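Local atomic coordinates of DMATS type aromatic prenyltransferase (Micromonospora olivasterospora, PDB entry 6ZRY), a protein that probably transfers a dimethylallyl group to the indole ring of tryptophan, as an aromatic prenyltransferase of the ABBA-barrel fold. Residues A[228-234]-A[270-274]; A[256-262]-A[273-279]. All blocks are in the same frame, centred on the assembly; numbering follows the deposited sequence.

Both contacts use strand 273-278 of the barrel. Contact 2 pairs it with strand 258-265 as a beta hairpin, and contact 1 packs its start, with the loop before it, against the connection between helices 221-228 and 236-247. Their centres lie about 13 Å apart and they share Gly-273 and Tyr-274. Tyr-262 of contact 2 also touches contact 1: its CD2 is 3.6 Å from Val-231 CG2 and 3.9 Å from Pro-271 CG. Contact 2 reaches the barrel lumen, where the side chain of Tyr-277 comes within about 4 Å of the bound tryptophan. The side chain of Tyr-274 stays about 11 Å from that ligand, on the side of the helices.

Contact 1 of 2, residues A[228-234]-A[270-274]; sequences ASVVDGV and RPVGY
This contact joins the helical layer of the ABBA barrel to the start of one of its strands. Residues 228-234 link helix 221-228 to helix 236-247. They form two successive turns: type I from Ala-228 to Val-231, closed by Val-231 N to Ala-228 O at 2.9 Å, and type II from Val-231 to Val-234, where Val-234 N to Val-231 O is a weak 3.5 Å. Gly-233 takes the positive phi (74°) of the second turn. Residues 270-274 are extended for the most part and run into strand 273-278. In register, Val-231 CA is 4.9 Å from Pro-271 CA and Asp-232 CA is 5.5 Å from Val-272 CA.

One backbone hydrogen bond ties the segments, Asp-232 N to Pro-271 O at 3.2 Å. The same oxygen receives a CA-H...O contact from Val-231 CA at 3.6 Å.

The apolar packing centres on Val-231 (chi1 t). Its CG2 lies 3.8 Å from Pro-271 CB and 3.8 Å from Tyr-274 CB. Val-230 CG2 meets Pro-271 CG at 4.1 Å, and Val-234 CG1 meets Tyr-274 CB at 3.8 Å. Ile-239 of helix 236-247 and Tyr-262 of the neighbouring strand extend this cluster.

On the solvent side, the aliphatic part of Arg-270 lies close by, with its CD 3.3 Å from Val-230 O and its CB 3.5 Å from Asp-232 OD1. At the buried end Tyr-274 (chi1 t, chi2 78°) offers a ring face to Ala-228. This is a CH-pi contact, with Ala-228 CB 3.6 Å from the ring centroid of Tyr-274 and 18° off its normal.

Contact 2 of 2, residues A[256-262]-A[273-279]; sequences RPLVGSY and GYSIYVP
Tyr-274 (chi1 t) turns its ring edge to the face of Tyr-262 (chi1 m) in an edge-to-face pair, centroids 5.3 Å apart and planes at 64°. A water bridges the two hydroxyls, 2.5 Å from Tyr-274 OH and 3.0 Å from Tyr-262 OH.

The strands form an antiparallel hairpin, axes 4.7 Å apart at 162°. Val-259 with Tyr-277 and Ser-261 with Ser-275 are hydrogen-bonded pairs. Gly-260 with Ile-276 and Tyr-262 with Tyr-274 are non-hydrogen-bonded. The bonds are Val-259 N to Tyr-277 O 3.2 Å, Tyr-277 N to Val-259 O 2.8 Å, Ser-261 N to Ser-275 O 2.9 Å and Ser-275 N to Ser-261 O 3.1 Å.

On the face of Val-259 and Ser-261, Tyr-277 (chi1 m) runs along the sheet. Its OH hydrogen-bonds Ser-261 OG at 2.8 Å, and its CD1 lies 4.0 Å from Val-259 CG1. Beyond the pairs, Leu-258 CD2 meets Val-278 CG2 at 3.8 Å and Arg-256 CB meets Pro-279 CG at 3.6 Å.

Tyr-277 touches the bound tryptophan inside the barrel, whereas Tyr-274 and Ile-276 pack outward on helix 221-228. Strands 209-220 and 327-333 flank the hairpin.

Contact 1 of 2, residues A[228-234]-A[270-274]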
loop_
_atom_site.group_PDB
_atom_site.type_symbol
_atom_site.label_atom_id
_atom_site.label_comp_id
_atom_site.label_asym_id
_atom_site.label_seq_id
_atom_site.Cartn_x
_atom_site.Cartn_y
_atom_site.Cartn_z
ATOM N N ALA A 228 -5.905 11.452 13.229
ATOM C CA ALA A 228 -4.736 12.052 12.548
ATOM C C ALA A 228 -4.105 13.155 13.401
ATOM O O ALA A 228 -2.901 13.397 13.261
ATOM C CB ALA A 228 -5.132 12.568 11.192
ATOM N N SER A 229 -4.889 13.829 14.239
ATOM C CA SER A 229 -4.450 15.036 14.973
ATOM C C SER A 229 -3.370 14.712 16.013
ATOM O O SER A 229 -2.778 15.680 16.511
ATOM C CB SER A 229 -5.620 15.787 15.575
ATOM O OG SER A 229 -6.279 15.013 16.539
ATOM N N VAL A 230 -3.074 13.435 16.323
ATOM C CA VAL A 230 -1.903 13.097 17.204
ATOM C C VAL A 230 -0.595 13.358 16.453
ATOM O O VAL A 230 0.451 13.455 17.120
ATOM C CB VAL A 230 -1.909 11.663 17.793
ATOM C CG1 VAL A 230 -3.147 11.404 18.642
ATOM C CG2 VAL A 230 -1.733 10.582 16.735
ATOM N N VAL A 231 -0.624 13.455 15.124
ATOM C CA VAL A 231 0.599 13.683 14.318
ATOM C C VAL A 231 0.976 15.159 14.343
ATOM O O VAL A 231 0.099 16.030 14.038
ATOM C CB VAL A 231 0.414 13.195 12.880
ATOM C CG1 VAL A 231 1.690 13.366 12.054
ATOM C CG2 VAL A 231 -0.101 11.746 12.851
ATOM N N ASP A 232 2.269 15.402 14.550
ATOM C CA ASP A 232 2.952 16.706 14.420
ATOM C C ASP A 232 2.575 17.399 13.129
ATOM O O ASP A 232 2.868 16.843 12.059
ATOM C CB ASP A 232 4.469 16.538 14.376
ATOM C CG ASP A 232 5.111 16.521 15.733
ATOM O OD1 ASP A 232 4.383 16.337 16.726
ATOM O OD2 ASP A 232 6.336 16.709 15.785
ATOM N N GLY A 233 1.985 18.579 13.250
ATOM C CA GLY A 233 1.877 19.559 12.170
ATOM C C GLY A 233 0.862 19.183 11.109
ATOM O O GLY A 233 0.834 19.883 10.093
ATOM N N VAL A 234 0.009 18.173 11.320
ATOM C CA VAL A 234 -1.079 17.885 10.341
ATOM C C VAL A 234 -2.191 18.921 10.477
ATOM O O VAL A 234 -2.549 19.329 11.621
ATOM C CB VAL A 234 -1.657 16.465 10.415
ATOM C CG1 VAL A 234 -0.584 15.426 10.207
ATOM C CG2 VAL A 234 -2.440 16.233 11.689
ATOM N N ARG A 270 5.420 11.788 19.243
ATOM C CA ARG A 270 4.234 11.883 18.337
ATOM C C ARG A 270 4.673 11.362 16.964
ATOM O O ARG A 270 5.835 11.511 16.585
ATOM C CB ARG A 270 3.676 13.324 18.257
ATOM C CG ARG A 270 3.166 13.918 19.587
ATOM C CD ARG A 270 1.836 13.324 20.081
ATOM N NE ARG A 270 1.404 13.903 21.370
ATOM C CZ ARG A 270 1.810 13.480 22.589
ATOM N NH1 ARG A 270 2.644 12.467 22.705
ATOM N NH2 ARG A 270 1.370 14.088 23.695
ATOM N N PRO A 271 3.783 10.702 16.188
ATOM C CA PRO A 271 4.110 10.356 14.804
ATOM C C PRO A 271 4.544 11.625 14.077
ATOM O O PRO A 271 4.003 12.671 14.403
ATOM C CB PRO A 271 2.810 9.793 14.219
ATOM C CG PRO A 271 1.993 9.355 15.451
ATOM C CD PRO A 271 2.430 10.275 16.574
ATOM N N VAL A 272 5.481 11.501 13.120
ATOM C CA VAL A 272 6.108 12.643 12.382
ATOM C C VAL A 272 5.600 12.702 10.942
ATOM O O VAL A 272 6.055 13.582 10.189
ATOM C CB VAL A 272 7.634 12.551 12.425
ATOM C CG1 VAL A 272 8.142 12.673 13.859
ATOM C CG2 VAL A 272 8.159 11.277 11.769
ATOM N N GLY A 273 4.770 11.759 10.544
ATOM C CA GLY A 273 4.209 11.696 9.192
ATOM C C GLY A 273 2.882 11.039 9.270
ATOM O O GLY A 273 2.722 10.157 10.167
ATOM N N TYR A 274 1.960 11.480 8.431
ATOM C CA TYR A 274 0.595 10.943 8.327
ATOM C C TYR A 274 0.218 10.858 6.856
ATOM O O TYR A 274 0.482 11.823 6.137
ATOM C CB TYR A 274 -0.403 11.836 9.048
ATOM C CG TYR A 274 -1.808 11.337 8.933
ATOM C CD1 TYR A 274 -2.250 10.287 9.704
ATOM C CD2 TYR A 274 -2.697 11.910 8.028
ATOM C CE1 TYR A 274 -3.534 9.800 9.590
ATOM C CE2 TYR A 274 -3.994 11.449 7.917
ATOM C CZ TYR A 274 -4.405 10.388 8.686
ATOM O OH TYR A 274 -5.673 9.919 8.582
#

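Contact 2 of 2, residues A[256-262]-A[273-279]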
loop_
_atom_site.group_PDB
_atom_site.type_symbol
_atom_site.label_atom_id
_atom_site.label_comp_id
_atom_site.label_asym_id
_atom_site.label_seq_id
_atom_site.Cartn_x
_atom_site.Cartn_y
_atom_site.Cartn_z
ATOM N N ARG A 256 -15.992 1.074 1.246
ATOM C CA ARG A 256 -14.635 0.658 1.615
ATOM C C ARG A 256 -14.083 1.703 2.575
ATOM O O ARG A 256 -14.384 2.893 2.443
ATOM C CB ARG A 256 -13.779 0.442 0.380
ATOM C CG ARG A 256 -14.234 -0.748 -0.439
ATOM C CD ARG A 256 -13.259 -1.051 -1.547
ATOM N NE ARG A 256 -13.776 -2.012 -2.502
ATOM C CZ ARG A 256 -13.706 -3.343 -2.383
ATOM N NH1 ARG A 256 -13.143 -3.905 -1.323
ATOM N NH2 ARG A 256 -14.225 -4.105 -3.333
ATOM N N PRO A 257 -13.348 1.263 3.621
ATOM C CA PRO A 257 -12.994 2.135 4.732
ATOM C C PRO A 257 -11.828 3.078 4.418
ATOM O O PRO A 257 -10.945 2.703 3.681
ATOM C CB PRO A 257 -12.578 1.136 5.836
ATOM C CG PRO A 257 -12.028 -0.042 5.084
ATOM C CD PRO A 257 -12.871 -0.115 3.820
ATOM N N LEU A 258 -11.834 4.248 5.039
ATOM C CA LEU A 258 -10.659 5.127 5.086
ATOM C C LEU A 258 -9.542 4.402 5.834
ATOM O O LEU A 258 -9.837 3.647 6.798
ATOM C CB LEU A 258 -11.000 6.440 5.771
ATOM C CG LEU A 258 -11.973 7.339 5.016
ATOM C CD1 LEU A 258 -12.381 8.497 5.884
ATOM C CD2 LEU A 258 -11.364 7.839 3.719
ATOM N N VAL A 259 -8.325 4.676 5.446
ATOM C CA VAL A 259 -7.122 4.117 6.078
ATOM C C VAL A 259 -6.185 5.260 6.374
ATOM O O VAL A 259 -6.014 6.142 5.530
ATOM C CB VAL A 259 -6.471 3.038 5.214
ATOM C CG1 VAL A 259 -5.164 2.567 5.788
ATOM C CG2 VAL A 259 -7.403 1.869 5.006
ATOM N N GLY A 260 -5.614 5.247 7.547
ATOM C CA GLY A 260 -4.564 6.187 7.921
ATOM C C GLY A 260 -3.277 5.484 8.197
ATOM O O GLY A 260 -3.321 4.388 8.782
ATOM N N SER A 261 -2.156 6.096 7.860
ATOM C CA SER A 261 -0.828 5.580 8.240
ATOM C C SER A 261 -0.067 6.625 9.047
ATOM O O SER A 261 -0.277 7.827 8.844
ATOM C CB SER A 261 -0.045 5.074 7.065
ATOM O OG SER A 261 0.431 6.132 6.285
ATOM N N TYR A 262 0.692 6.125 10.004
ATOM C CA TYR A 262 1.456 6.878 11.003
ATOM C C TYR A 262 2.907 6.499 10.876
ATOM O O TYR A 262 3.217 5.315 10.904
ATOM C CB TYR A 262 0.904 6.551 12.397
ATOM C CG TYR A 262 -0.536 6.946 12.557
ATOM C CD1 TYR A 262 -1.579 6.108 12.163
ATOM C CD2 TYR A 262 -0.851 8.217 12.982
ATOM C CE1 TYR A 262 -2.908 6.515 12.250
ATOM C CE2 TYR A 262 -2.164 8.633 13.107
ATOM C CZ TYR A 262 -3.198 7.782 12.757
ATOM O OH TYR A 262 -4.484 8.252 12.883
ATOM N N GLY A 273 4.770 11.759 10.544
ATOM C CA GLY A 273 4.209 11.696 9.192
ATOM C C GLY A 273 2.882 11.039 9.270
ATOM O O GLY A 273 2.722 10.157 10.167
ATOM N N TYR A 274 1.960 11.480 8.431
ATOM C CA TYR A 274 0.595 10.943 8.327
ATOM C C TYR A 274 0.218 10.858 6.856
ATOM O O TYR A 274 0.482 11.823 6.137
ATOM C CB TYR A 274 -0.403 11.836 9.048
ATOM C CG TYR A 274 -1.808 11.337 8.933
ATOM C CD1 TYR A 274 -2.250 10.287 9.704
ATOM C CD2 TYR A 274 -2.697 11.910 8.028
ATOM C CE1 TYR A 274 -3.534 9.800 9.590
ATOM C CE2 TYR A 274 -3.994 11.449 7.917
ATOM C CZ TYR A 274 -4.405 10.388 8.686
ATOM O OH TYR A 274 -5.673 9.919 8.582
ATOM N N SER A 275 -0.421 9.772 6.446
ATOM C CA SER A 275 -1.121 9.669 5.142
ATOM C C SER A 275 -2.546 9.209 5.365
ATOM O O SER A 275 -2.762 8.395 6.237
ATOM C CB SER A 275 -0.425 8.757 4.191
ATOM O OG SER A 275 0.861 9.264 3.904
ATOM N N ILE A 276 -3.461 9.748 4.594
ATOM C CA ILE A 276 -4.871 9.311 4.492
ATOM C C ILE A 276 -5.033 8.645 3.120
ATOM O O ILE A 276 -4.529 9.205 2.110
ATOM C CB ILE A 276 -5.846 10.492 4.731
ATOM C CG1 ILE A 276 -7.309 10.069 4.625
ATOM C CG2 ILE A 276 -5.578 11.683 3.823
ATOM C CD1 ILE A 276 -7.776 9.160 5.698
ATOM N N TYR A 277 -5.650 7.482 3.097
ATOM C CA TYR A 277 -5.871 6.671 1.888
ATOM C C TYR A 277 -7.356 6.536 1.689
ATOM O O TYR A 277 -8.035 5.905 2.497
ATOM C CB TYR A 277 -5.194 5.298 1.985
ATOM C CG TYR A 277 -3.739 5.329 2.375
ATOM C CD1 TYR A 277 -3.371 5.520 3.700
ATOM C CD2 TYR A 277 -2.731 5.146 1.452
ATOM C CE1 TYR A 277 -2.050 5.589 4.084
ATOM C CE2 TYR A 277 -1.396 5.180 1.818
ATOM C CZ TYR A 277 -1.054 5.401 3.143
ATOM O OH TYR A 277 0.256 5.437 3.541
ATOM N N VAL A 278 -7.874 7.179 0.648
ATOM C CA VAL A 278 -9.289 7.063 0.280
ATOM C C VAL A 278 -9.417 5.973 -0.778
ATOM O O VAL A 278 -8.847 6.107 -1.881
ATOM C CB VAL A 278 -9.852 8.398 -0.231
ATOM C CG1 VAL A 278 -11.304 8.270 -0.634
ATOM C CG2 VAL A 278 -9.668 9.510 0.799
ATOM N N PRO A 279 -10.255 4.941 -0.532
ATOM C CA PRO A 279 -10.536 3.904 -1.535
ATOM C C PRO A 279 -11.605 4.429 -2.500
ATOM O O PRO A 279 -12.776 3.986 -2.480
ATOM C CB PRO A 279 -10.999 2.746 -0.675
ATOM C CG PRO A 279 -11.761 3.436 0.446
ATOM C CD PRO A 279 -10.973 4.687 0.730
HETATM O O HOH W 1 -6.327 8.506 10.552
#